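PDB 4IFA: extracellular protein containing a SCP domain from Bacillus anthracis, which is of unknown function but carries a CAP-associated N-terminal region followed by a domain of the cysteine-rich secretory protein (SCP/CAP) family, and is probably secreted. Local coordinates for residues 54-59 against 99-104; 73-77 against 214-218; 131-135 against 146-150. All blocks are in the same frame, centred on the assembly; numbering follows the deposited sequence. Where two conformers were deposited one is given.

Overall arrangement
Interactions 1 and 2 share the seven-stranded antiparallel sheet. Interaction 1 sets the loop between helices 51-54 and 59-66 against strand 100-106, and interaction 2 involves an edge strand of the same sheet, 71-74. Their centres are about 18 Å apart, with nearest atoms about 6 Å apart, and along the chain their segments alternate. Interaction 3 belongs to a separate three-stranded sheet, its centre about 26 Å from that of interaction 1 and about 29 Å from that of interaction 2. Interactions 1 and 3 both belong to the CAP-associated N-terminal region, whereas interaction 2 joins the seven-stranded sheet to helix 210-234, far along the sequence.

Interaction 1 (54-59 against 99-104); sequences MIGGDS and RKVVTA
Two backbone bonds lock Val101 to the loop: its N donates to Gly57 O at 2.9 Å, nearly along the C=O axis (172° at the oxygen), and its O receives Gly56 N at 2.9 Å. A third, from Ser59 N to Arg99 O, comes in above the carbonyl plane, 56° out of it. In one of its conformers Lys100 bends back so that NZ reaches Gly56 O, a weak and doubtful bond. The loop opens with a type II beta turn from Met54 to Gly57, whose positive phi at Gly56 suits glycine, and it ends at Asp58, the N-cap of helix 59-66, whose OD1 receives Asn61 N. Asp58 is also bridged through its backbone to Lys100, which sets the start of helix 59-66 against strand 100-106 of the antiparallel sheet. Val101 points toward the turn, its CB 3.4 Å from Met54 O, and Leu62 and Phe94 also touch this valine. Ile55 CD1 lies over the strand backbone, 3.7 Å from Thr103 C, and against Val101 CG1 at 3.9 Å and Ala104 CB at 4.1 Å. At the other end Ser59 OG rests 3.4 Å from Arg99 CB, beside the start of an arginine chain that extends away from the loop.

Interaction 2 (73-77 against 214-218); sequences EPSAY and KQIEN
A single water spans the gap between Pro74 and Ile216, giving one proton to each backbone carbonyl: it lies 2.8 Å from Pro74 O and 2.8 Å from Ile216 O. The carbonyl at the end of an edge strand is thus linked to one inside a helix, two acceptors that could not bond to each other without a donor between them. Beneath this bridge the contact is apolar. Pro74 turns its ring toward the helix, and CG meets Gln215 CB at 3.6 Å and Ile216 CG1 at 3.9 Å; the proline and glutamine side chains cross at about a right angle. The arrangement is an edge-strand-to-helix packing in which strand 71-74, one of the two edge strands of the seven-stranded sheet, meets helix 210-234 as the strand runs out into a turn. That turn is an ST turn, with Ser75 OG accepting Tyr77 N at 3.0 Å while also bonding Tyr79 O. Ile216 reaches from the helix to this turn: with CG1 beside its own backbone N (chi1 -65°) and chi2 extended at 163°, the branch sends CD1 to within 3.4 Å of Ser75 O and 3.9 Å of Ala76 CA. CG2 lies nearest Ala76 N, at 3.9 Å, with Ala76 CB a little farther off. The ring of Tyr77, the last residue of the turn, carries its hydroxyl to Ser296 O and Lys330 NZ.

Interaction 3 (131-135 against 146-150); sequences LSHEI and FELSD
Ile135 and Phe146 form a hydrogen-bonded antiparallel pair in which both N-H groups and both carbonyls find partners: Phe146 N donates to Ile135 O at 2.8 Å, in the carbonyl plane, and Ile135 N to Phe146 O at 3.1 Å. Two residues along, Leu148 N donates to His133 O at 2.9 Å, extending the ladder past the ends of the regular strands. Between these bonds sits the non-hydrogen-bonded pair Glu134 and Glu147. The Glu134 carboxylate is folded back by a bend at chi2 (-62°), and its OE1 comes within 3.1 Å of Phe146 O, two acceptors with no bond between them. Glu134 OE1 is also 4.3 Å from Glu147 OE2, the carboxylate planes 87° apart, a proximity that could raise the affinity of one carboxylate for a proton. The partners lie on the oxygens that do not face each other: Glu147 OE1 receives Gln195 NE2, while a water lies 2.8 Å from Glu134 OE2 and 2.9 Å from Leu148 O. That water has more acceptors around it than protons to give, so it cannot serve all of them at once. Ser132 OG donates to Glu134 O at 2.8 Å, within its own segment. Asp150 OD1 comes to the edge of the His133 ring, nearest CE1. On the face carrying Ile135 and Phe146, Ile135 CG1 packs against Leu148 CD1, and Leu196 touches the Phe146 side chain. Ser149 caps the N-terminus of helix 150-155. Together these features mark the open end of a beta hairpin, strands 134-139 and 142-147, whose second strand is the middle one of a three-stranded antiparallel sheet completed by 195-198.

Interaction 1 (54-59 against 99-104)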
HETATM    1  N   MSE A  54      10.525 -14.264  -7.493  1.00 24.56           N
HETATM    2  CA  MSE A  54      10.664 -13.361  -8.641  1.00 23.59           C
HETATM    3  C   MSE A  54      11.639 -12.198  -8.378  1.00 25.46           C
HETATM    4  O   MSE A  54      12.199 -11.606  -9.326  1.00 25.15           O
HETATM    5  CB  MSE A  54       9.305 -12.806  -9.048  1.00 22.17           C
HETATM    6  CG  MSE A  54       8.205 -13.862  -9.156  1.00 23.54           C
HETATM    7 SE   MSE A  54       8.622 -15.230 -10.465  1.00 31.04          SE
HETATM    8  CE  MSE A  54       8.539 -14.041 -11.693  1.00 27.55           C
ATOM      9  N   ILE A  55      11.850 -11.865  -7.110  1.00 25.56           N
ATOM     10  CA  ILE A  55      12.698 -10.743  -6.740  1.00 25.35           C
ATOM     11  C   ILE A  55      14.126 -11.046  -7.164  1.00 26.98           C
ATOM     12  O   ILE A  55      14.697 -12.102  -6.806  1.00 27.45           O
ATOM     13  CB  ILE A  55      12.650 -10.417  -5.217  1.00 26.26           C
ATOM     14  CG1 ILE A  55      11.231 -10.150  -4.708  1.00 25.88           C
ATOM     15  CG2 ILE A  55      13.550  -9.209  -4.907  1.00 27.61           C
ATOM     16  CD1 ILE A  55      10.597  -8.887  -5.236  1.00 25.16           C
ATOM     17  N   GLY A  56      14.696 -10.131  -7.952  1.00 27.89           N
ATOM     18  CA  GLY A  56      16.052 -10.271  -8.491  1.00 28.73           C
ATOM     19  C   GLY A  56      16.081 -10.871  -9.883  1.00 30.43           C
ATOM     20  O   GLY A  56      17.128 -10.854 -10.550  1.00 32.53           O
ATOM     21  N   GLY A  57      14.965 -11.466 -10.301  1.00 29.51           N
ATOM     22  CA  GLY A  57      14.840 -12.067 -11.616  1.00 30.10           C
ATOM     23  C   GLY A  57      14.489 -11.002 -12.646  1.00 29.91           C
ATOM     24  O   GLY A  57      14.226  -9.828 -12.300  1.00 30.18           O
ATOM     25  N   ASP A  58      14.491 -11.371 -13.913  1.00 31.54           N
ATOM     26  CA  ASP A  58      14.169 -10.358 -14.897  1.00 31.43           C
ATOM     27  C   ASP A  58      12.701 -10.275 -15.224  1.00 30.86           C
ATOM     28  O   ASP A  58      11.872 -11.084 -14.753  1.00 30.67           O
ATOM     29  CB  ASP A  58      15.050 -10.467 -16.114  1.00 33.74           C
ATOM     30  CG  ASP A  58      14.847 -11.723 -16.915  1.00 36.81           C
ATOM     31  OD1 ASP A  58      13.808 -12.381 -16.862  1.00 35.90           O
ATOM     32  OD2 ASP A  58      15.762 -12.050 -17.688  1.00 42.29           O
ATOM     33  N   SER A  59      12.342  -9.198 -15.934  1.00 30.64           N
ATOM     34  CA  SER A  59      10.949  -8.972 -16.255  1.00 30.04           C
ATOM     35  C   SER A  59      10.415  -9.990 -17.231  1.00 30.47           C
ATOM     36  O   SER A  59       9.236 -10.276 -17.221  1.00 31.01           O
ATOM     37  CB  SER A  59      10.712  -7.547 -16.723  1.00 31.59           C
ATOM     38  OG  SER A  59      11.507  -7.237 -17.829  1.00 34.35           O
ATOM     39  N   ARG A  99      14.312  -3.606 -16.369  1.00 31.20           N
ATOM     40  CA  ARG A  99      13.944  -5.004 -16.647  1.00 29.52           C
ATOM     41  C   ARG A  99      14.312  -6.027 -15.575  1.00 29.37           C
ATOM     42  O   ARG A  99      14.485  -7.203 -15.865  1.00 30.99           O
ATOM     43  CB  ARG A  99      14.355  -5.437 -18.067  1.00 32.61           C
ATOM     44  CG  ARG A  99      13.658  -4.588 -19.156  1.00 34.73           C
ATOM     45  CD  ARG A  99      13.475  -5.355 -20.407  1.00 39.17           C
ATOM     46  NE  ARG A  99      12.909  -4.512 -21.456  1.00 40.02           N
ATOM     47  CZ  ARG A  99      12.288  -4.971 -22.530  1.00 37.71           C
ATOM     48  NH1 ARG A  99      12.093  -6.272 -22.695  1.00 41.79           N
ATOM     49  NH2 ARG A  99      11.831  -4.116 -23.436  1.00 37.88           N
ATOM     50  N   LYS A 100      14.451  -5.549 -14.340  0.50 28.79           N
ATOM     51  CA  LYS A 100      14.705  -6.414 -13.176  0.50 27.17           C
ATOM     52  C   LYS A 100      13.622  -6.178 -12.127  0.50 25.75           C
ATOM     53  O   LYS A 100      13.156  -5.038 -11.958  0.50 25.02           O
ATOM     54  CB  LYS A 100      16.075  -6.131 -12.553  0.50 27.76           C
ATOM     55  CG  LYS A 100      17.279  -6.386 -13.462  0.50 29.10           C
ATOM     56  CD  LYS A 100      17.360  -7.828 -13.985  0.50 33.67           C
ATOM     57  CE  LYS A 100      17.623  -8.867 -12.887  0.50 35.83           C
ATOM     58  NZ  LYS A 100      17.806 -10.267 -13.402  0.50 35.83           N
ATOM     59  N   VAL A 101      13.222  -7.246 -11.430  1.00 25.22           N
ATOM     60  CA  VAL A 101      12.216  -7.167 -10.370  1.00 24.59           C
ATOM     61  C   VAL A 101      12.927  -6.769  -9.072  1.00 23.25           C
ATOM     62  O   VAL A 101      13.799  -7.502  -8.603  1.00 25.55           O
ATOM     63  CB  VAL A 101      11.423  -8.461 -10.206  1.00 24.13           C
ATOM     64  CG1 VAL A 101      10.435  -8.303  -9.067  1.00 23.56           C
ATOM     65  CG2 VAL A 101      10.677  -8.834 -11.492  1.00 26.21           C
ATOM     66  N   VAL A 102      12.615  -5.592  -8.545  1.00 23.71           N
ATOM     67  CA  VAL A 102      13.288  -5.022  -7.382  1.00 23.57           C
ATOM     68  C   VAL A 102      12.440  -4.947  -6.108  1.00 22.98           C
ATOM     69  O   VAL A 102      12.982  -4.779  -5.024  1.00 23.35           O
ATOM     70  CB  VAL A 102      13.878  -3.613  -7.705  1.00 23.53           C
ATOM     71  CG1 VAL A 102      14.881  -3.717  -8.893  1.00 25.18           C
ATOM     72  CG2 VAL A 102      12.833  -2.534  -7.958  1.00 24.79           C
ATOM     73  N   THR A 103      11.134  -5.098  -6.247  1.00 20.55           N
ATOM     74  CA  THR A 103      10.208  -5.012  -5.117  1.00 19.92           C
ATOM     75  C   THR A 103       8.905  -5.657  -5.472  1.00 19.00           C
ATOM     76  O   THR A 103       8.631  -5.902  -6.643  1.00 21.07           O
ATOM     77  CB  THR A 103      10.031  -3.513  -4.714  1.00 19.34           C
ATOM     78  OG1 THR A 103       9.300  -3.371  -3.472  1.00 19.88           O
ATOM     79  CG2 THR A 103       9.311  -2.713  -5.764  1.00 21.22           C
ATOM     80  N   ALA A 104       8.085  -5.963  -4.458  1.00 18.96           N
ATOM     81  CA  ALA A 104       6.715  -6.437  -4.691  1.00 18.25           C
ATOM     82  C   ALA A 104       5.913  -6.182  -3.440  1.00 19.45           C
ATOM     83  O   ALA A 104       6.467  -6.197  -2.350  1.00 20.37           O
ATOM     84  CB  ALA A 104       6.655  -7.941  -5.058  1.00 20.23           C
TER

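Interaction 2 (73-77 against 214-218)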
ATOM      1  N   GLU A  73       2.328   1.349 -14.179  1.00 25.07           N
ATOM      2  CA  GLU A  73       2.325   2.763 -13.791  1.00 24.84           C
ATOM      3  C   GLU A  73       3.608   3.109 -13.035  1.00 24.31           C
ATOM      4  O   GLU A  73       4.150   2.255 -12.337  1.00 24.50           O
ATOM      5  CB  GLU A  73       1.092   3.063 -12.940  1.00 24.16           C
ATOM      6  CG  GLU A  73       0.969   2.238 -11.642  1.00 24.70           C
ATOM      7  CD  GLU A  73      -0.454   2.064 -11.143  1.00 21.93           C
ATOM      8  OE1 GLU A  73      -1.418   2.444 -11.854  1.00 23.65           O
ATOM      9  OE2 GLU A  73      -0.600   1.526 -10.025  1.00 22.79           O
ATOM     10  N   PRO A  74       4.079   4.360 -13.154  1.00 23.59           N
ATOM     11  CA  PRO A  74       5.327   4.715 -12.484  1.00 23.63           C
ATOM     12  C   PRO A  74       5.209   4.869 -10.990  1.00 23.78           C
ATOM     13  O   PRO A  74       4.121   5.143 -10.489  1.00 23.36           O
ATOM     14  CB  PRO A  74       5.681   6.077 -13.107  1.00 23.82           C
ATOM     15  CG  PRO A  74       4.395   6.644 -13.537  1.00 26.55           C
ATOM     16  CD  PRO A  74       3.534   5.482 -13.935  1.00 25.11           C
ATOM     17  N   SER A  75       6.324   4.678 -10.284  1.00 23.73           N
ATOM     18  CA  SER A  75       6.437   4.950  -8.849  1.00 22.75           C
ATOM     19  C   SER A  75       7.318   6.193  -8.705  1.00 22.77           C
ATOM     20  O   SER A  75       7.946   6.644  -9.685  1.00 24.56           O
ATOM     21  CB  SER A  75       7.066   3.795  -8.054  1.00 22.79           C
ATOM     22  OG  SER A  75       8.494   3.832  -8.252  1.00 23.76           O
ATOM     23  N   ALA A  76       7.448   6.673  -7.475  1.00 23.62           N
ATOM     24  CA  ALA A  76       8.300   7.809  -7.128  1.00 24.05           C
ATOM     25  C   ALA A  76       9.744   7.341  -6.818  1.00 25.92           C
ATOM     26  O   ALA A  76      10.574   8.174  -6.472  1.00 29.36           O
ATOM     27  CB  ALA A  76       7.719   8.548  -5.901  1.00 24.61           C
ATOM     28  N   TYR A  77      10.051   6.055  -7.044  1.00 26.21           N
ATOM     29  CA  TYR A  77      11.316   5.451  -6.611  1.00 27.08           C
ATOM     30  C   TYR A  77      12.051   4.682  -7.715  1.00 28.27           C
ATOM     31  O   TYR A  77      12.725   3.692  -7.442  1.00 29.93           O
ATOM     32  CB  TYR A  77      11.074   4.595  -5.358  1.00 26.37           C
ATOM     33  CG  TYR A  77      10.348   5.376  -4.271  1.00 26.90           C
ATOM     34  CD1 TYR A  77      11.013   6.374  -3.563  1.00 28.40           C
ATOM     35  CD2 TYR A  77       8.999   5.192  -4.012  1.00 25.56           C
ATOM     36  CE1 TYR A  77      10.359   7.140  -2.597  1.00 30.29           C
ATOM     37  CE2 TYR A  77       8.353   5.931  -3.043  1.00 25.88           C
ATOM     38  CZ  TYR A  77       9.022   6.909  -2.354  1.00 28.42           C
ATOM     39  OH  TYR A  77       8.403   7.672  -1.400  1.00 26.91           O
ATOM     40  N   LYS A 214       1.940  13.368 -11.980  1.00 25.44           N
ATOM     41  CA  LYS A 214       0.502  13.109 -12.147  1.00 25.15           C
ATOM     42  C   LYS A 214       0.239  11.597 -12.362  1.00 24.43           C
ATOM     43  O   LYS A 214      -0.694  11.034 -11.781  1.00 24.56           O
ATOM     44  CB  LYS A 214      -0.108  13.940 -13.277  1.00 27.59           C
ATOM     45  CG  LYS A 214      -1.609  13.799 -13.411  1.00 32.48           C
ATOM     46  CD  LYS A 214      -2.197  14.658 -14.520  1.00 40.48           C
ATOM     47  CE  LYS A 214      -3.728  14.743 -14.412  1.00 45.10           C
ATOM     48  NZ  LYS A 214      -4.393  13.423 -14.106  1.00 48.47           N
ATOM     49  N   GLN A 215       1.083  10.954 -13.164  0.50 24.61           N
ATOM     50  CA  GLN A 215       0.971   9.518 -13.403  0.50 23.61           C
ATOM     51  C   GLN A 215       1.212   8.706 -12.113  0.50 22.37           C
ATOM     52  O   GLN A 215       0.507   7.728 -11.832  0.50 22.10           O
ATOM     53  CB  GLN A 215       1.981   9.083 -14.457  0.50 24.49           C
ATOM     54  CG  GLN A 215       1.720   9.623 -15.846  0.50 25.97           C
ATOM     55  CD  GLN A 215       2.815   9.272 -16.824  0.50 32.62           C
ATOM     56  OE1 GLN A 215       3.994   9.532 -16.585  0.50 33.15           O
ATOM     57  NE2 GLN A 215       2.424   8.698 -17.954  0.50 37.71           N
ATOM     58  N   ILE A 216       2.198   9.130 -11.328  1.00 22.38           N
ATOM     59  CA  ILE A 216       2.514   8.470 -10.050  1.00 21.37           C
ATOM     60  C   ILE A 216       1.323   8.603  -9.089  1.00 20.84           C
ATOM     61  O   ILE A 216       0.940   7.627  -8.401  1.00 20.13           O
ATOM     62  CB  ILE A 216       3.782   9.047  -9.410  1.00 21.52           C
ATOM     63  CG1 ILE A 216       5.004   8.753 -10.269  1.00 24.42           C
ATOM     64  CG2 ILE A 216       3.972   8.465  -7.999  1.00 21.90           C
ATOM     65  CD1 ILE A 216       6.238   9.629  -9.924  1.00 24.28           C
ATOM     66  N   GLU A 217       0.753   9.811  -9.041  1.00 20.79           N
ATOM     67  CA  GLU A 217      -0.415  10.081  -8.186  1.00 20.95           C
ATOM     68  C   GLU A 217      -1.580   9.182  -8.592  1.00 21.54           C
ATOM     69  O   GLU A 217      -2.252   8.614  -7.721  1.00 20.56           O
ATOM     70  CB  GLU A 217      -0.801  11.566  -8.289  1.00 23.10           C
ATOM     71  CG  GLU A 217       0.220  12.474  -7.585  1.00 22.83           C
ATOM     72  CD  GLU A 217       0.349  13.904  -8.141  1.00 26.64           C
ATOM     73  OE1 GLU A 217      -0.405  14.307  -9.060  1.00 27.12           O
ATOM     74  OE2 GLU A 217       1.235  14.605  -7.613  1.00 30.15           O
ATOM     75  N   ASN A 218      -1.822   9.066  -9.897  0.50 22.04           N
ATOM     76  CA  ASN A 218      -2.912   8.227 -10.414  0.50 22.90           C
ATOM     77  C   ASN A 218      -2.739   6.762  -9.977  0.50 21.41           C
ATOM     78  O   ASN A 218      -3.717   6.072  -9.669  0.50 21.36           O
ATOM     79  CB  ASN A 218      -3.001   8.318 -11.947  0.50 24.42           C
ATOM     80  CG  ASN A 218      -3.493   9.690 -12.458  0.50 28.65           C
ATOM     81  OD1 ASN A 218      -3.428   9.968 -13.657  0.50 35.75           O
ATOM     82  ND2 ASN A 218      -3.971  10.537 -11.564  0.50 27.99           N
TER
HETATM   83  O   HOH W   1       2.062   5.049  -8.665  1.00 21.22           O

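Interaction 3 (131-135 against 146-150)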
ATOM      1  N   LEU A 131      11.841 -10.263  15.427  1.00 32.29           N
ATOM      2  CA  LEU A 131      11.869  -9.000  14.705  1.00 32.93           C
ATOM      3  C   LEU A 131      12.719  -7.983  15.432  1.00 34.56           C
ATOM      4  O   LEU A 131      12.514  -7.762  16.619  1.00 37.86           O
ATOM      5  CB  LEU A 131      10.439  -8.496  14.618  1.00 31.67           C
ATOM      6  CG  LEU A 131       9.493  -9.522  14.022  1.00 33.17           C
ATOM      7  CD1 LEU A 131       8.035  -9.121  14.187  1.00 36.35           C
ATOM      8  CD2 LEU A 131       9.870  -9.759  12.567  1.00 32.59           C
ATOM      9  N   SER A 132      13.693  -7.386  14.742  1.00 34.07           N
ATOM     10  CA  SER A 132      14.644  -6.445  15.385  1.00 35.42           C
ATOM     11  C   SER A 132      14.194  -4.984  15.330  1.00 35.27           C
ATOM     12  O   SER A 132      13.489  -4.588  14.396  1.00 31.61           O
ATOM     13  CB  SER A 132      15.993  -6.545  14.676  1.00 36.54           C
ATOM     14  OG  SER A 132      16.957  -5.716  15.318  1.00 41.61           O
ATOM     15  N   HIS A 133      14.630  -4.179  16.302  1.00 37.52           N
ATOM     16  CA  HIS A 133      14.359  -2.743  16.352  1.00 39.63           C
ATOM     17  C   HIS A 133      15.406  -1.964  15.581  1.00 40.74           C
ATOM     18  O   HIS A 133      15.250  -0.761  15.391  1.00 41.30           O
ATOM     19  CB  HIS A 133      14.402  -2.226  17.785  1.00 42.75           C
ATOM     20  CG  HIS A 133      13.262  -2.686  18.631  1.00 45.71           C
ATOM     21  ND1 HIS A 133      12.252  -1.838  19.035  1.00 48.85           N
ATOM     22  CD2 HIS A 133      12.964  -3.902  19.145  1.00 48.69           C
ATOM     23  CE1 HIS A 133      11.382  -2.515  19.763  1.00 47.61           C
ATOM     24  NE2 HIS A 133      11.789  -3.771  19.844  1.00 50.28           N
ATOM     25  N   GLU A 134      16.470  -2.639  15.159  1.00 42.62           N
ATOM     26  CA  GLU A 134      17.557  -2.013  14.419  1.00 45.89           C
ATOM     27  C   GLU A 134      17.883  -2.854  13.206  1.00 44.86           C
ATOM     28  O   GLU A 134      17.995  -4.081  13.305  1.00 45.77           O
ATOM     29  CB  GLU A 134      18.815  -1.913  15.292  1.00 49.80           C
ATOM     30  CG  GLU A 134      18.621  -1.139  16.591  1.00 55.18           C
ATOM     31  CD  GLU A 134      18.241   0.311  16.349  1.00 60.82           C
ATOM     32  OE1 GLU A 134      18.679   0.872  15.314  1.00 64.74           O
ATOM     33  OE2 GLU A 134      17.512   0.888  17.190  1.00 63.84           O
ATOM     34  N   ILE A 135      18.036  -2.197  12.063  1.00 42.94           N
ATOM     35  CA  ILE A 135      18.385  -2.871  10.825  1.00 42.95           C
ATOM     36  C   ILE A 135      19.596  -2.128  10.276  1.00 45.23           C
ATOM     37  O   ILE A 135      19.552  -0.902  10.135  1.00 45.51           O
ATOM     38  CB  ILE A 135      17.239  -2.814   9.792  1.00 40.52           C
ATOM     39  CG1 ILE A 135      15.954  -3.507  10.304  1.00 40.48           C
ATOM     40  CG2 ILE A 135      17.694  -3.422   8.450  1.00 41.52           C
ATOM     41  CD1 ILE A 135      16.043  -5.022  10.410  1.00 38.42           C
ATOM     42  N   PHE A 146      18.579   1.728  10.273  1.00 42.48           N
ATOM     43  CA  PHE A 146      17.199   2.094  10.540  1.00 40.90           C
ATOM     44  C   PHE A 146      16.902   1.828  12.012  1.00 41.72           C
ATOM     45  O   PHE A 146      17.322   0.804  12.571  1.00 42.23           O
ATOM     46  CB  PHE A 146      16.227   1.310   9.669  1.00 38.47           C
ATOM     47  CG  PHE A 146      16.195   1.768   8.253  1.00 38.48           C
ATOM     48  CD1 PHE A 146      15.463   2.897   7.902  1.00 39.75           C
ATOM     49  CD2 PHE A 146      16.872   1.074   7.263  1.00 39.47           C
ATOM     50  CE1 PHE A 146      15.411   3.316   6.601  1.00 39.92           C
ATOM     51  CE2 PHE A 146      16.836   1.498   5.952  1.00 40.47           C
ATOM     52  CZ  PHE A 146      16.102   2.622   5.615  1.00 41.56           C
ATOM     53  N   GLU A 147      16.191   2.756  12.637  1.00 42.14           N
ATOM     54  CA  GLU A 147      15.773   2.620  14.019  1.00 42.96           C
ATOM     55  C   GLU A 147      14.260   2.570  14.059  1.00 41.28           C
ATOM     56  O   GLU A 147      13.598   3.608  13.882  1.00 42.17           O
ATOM     57  CB  GLU A 147      16.298   3.805  14.839  1.00 46.38           C
ATOM     58  CG  GLU A 147      17.813   3.785  15.016  1.00 50.87           C
ATOM     59  CD  GLU A 147      18.399   5.087  15.539  1.00 55.51           C
ATOM     60  OE1 GLU A 147      17.753   6.153  15.420  1.00 56.95           O
ATOM     61  OE2 GLU A 147      19.535   5.044  16.052  1.00 59.75           O
ATOM     62  N   LEU A 148      13.707   1.370  14.261  1.00 38.32           N
ATOM     63  CA  LEU A 148      12.253   1.223  14.313  1.00 37.33           C
ATOM     64  C   LEU A 148      11.709   1.591  15.681  1.00 39.06           C
ATOM     65  O   LEU A 148      12.274   1.197  16.700  1.00 39.71           O
ATOM     66  CB  LEU A 148      11.791  -0.208  13.982  1.00 34.82           C
ATOM     67  CG  LEU A 148      11.939  -0.717  12.545  1.00 33.21           C
ATOM     68  CD1 LEU A 148      13.414  -1.004  12.208  1.00 35.07           C
ATOM     69  CD2 LEU A 148      11.066  -1.962  12.360  1.00 32.62           C
ATOM     70  N   SER A 149      10.607   2.330  15.697  1.00 34.67           N
ATOM     71  CA  SER A 149       9.905   2.653  16.940  1.00 36.99           C
ATOM     72  C   SER A 149       9.143   1.420  17.428  1.00 36.53           C
ATOM     73  O   SER A 149       8.959   0.440  16.686  1.00 33.87           O
ATOM     74  CB  SER A 149       8.891   3.769  16.706  1.00 37.85           C
ATOM     75  OG  SER A 149       7.848   3.334  15.842  1.00 35.24           O
ATOM     76  N   ASP A 150       8.653   1.484  18.659  1.00 38.41           N
ATOM     77  CA  ASP A 150       7.876   0.370  19.212  1.00 38.06           C
ATOM     78  C   ASP A 150       6.643   0.124  18.348  1.00 35.18           C
ATOM     79  O   ASP A 150       6.275  -1.024  18.087  1.00 34.48           O
ATOM     80  CB  ASP A 150       7.460   0.654  20.665  1.00 40.10           C
ATOM     81  CG  ASP A 150       8.623   0.562  21.649  1.00 44.48           C
ATOM     82  OD1 ASP A 150       9.741   0.158  21.256  1.00 48.06           O
ATOM     83  OD2 ASP A 150       8.394   0.864  22.834  1.00 46.76           O
TER
HETATM   84  O   HOH W   2      14.904   1.636  17.731  1.00 52.82           O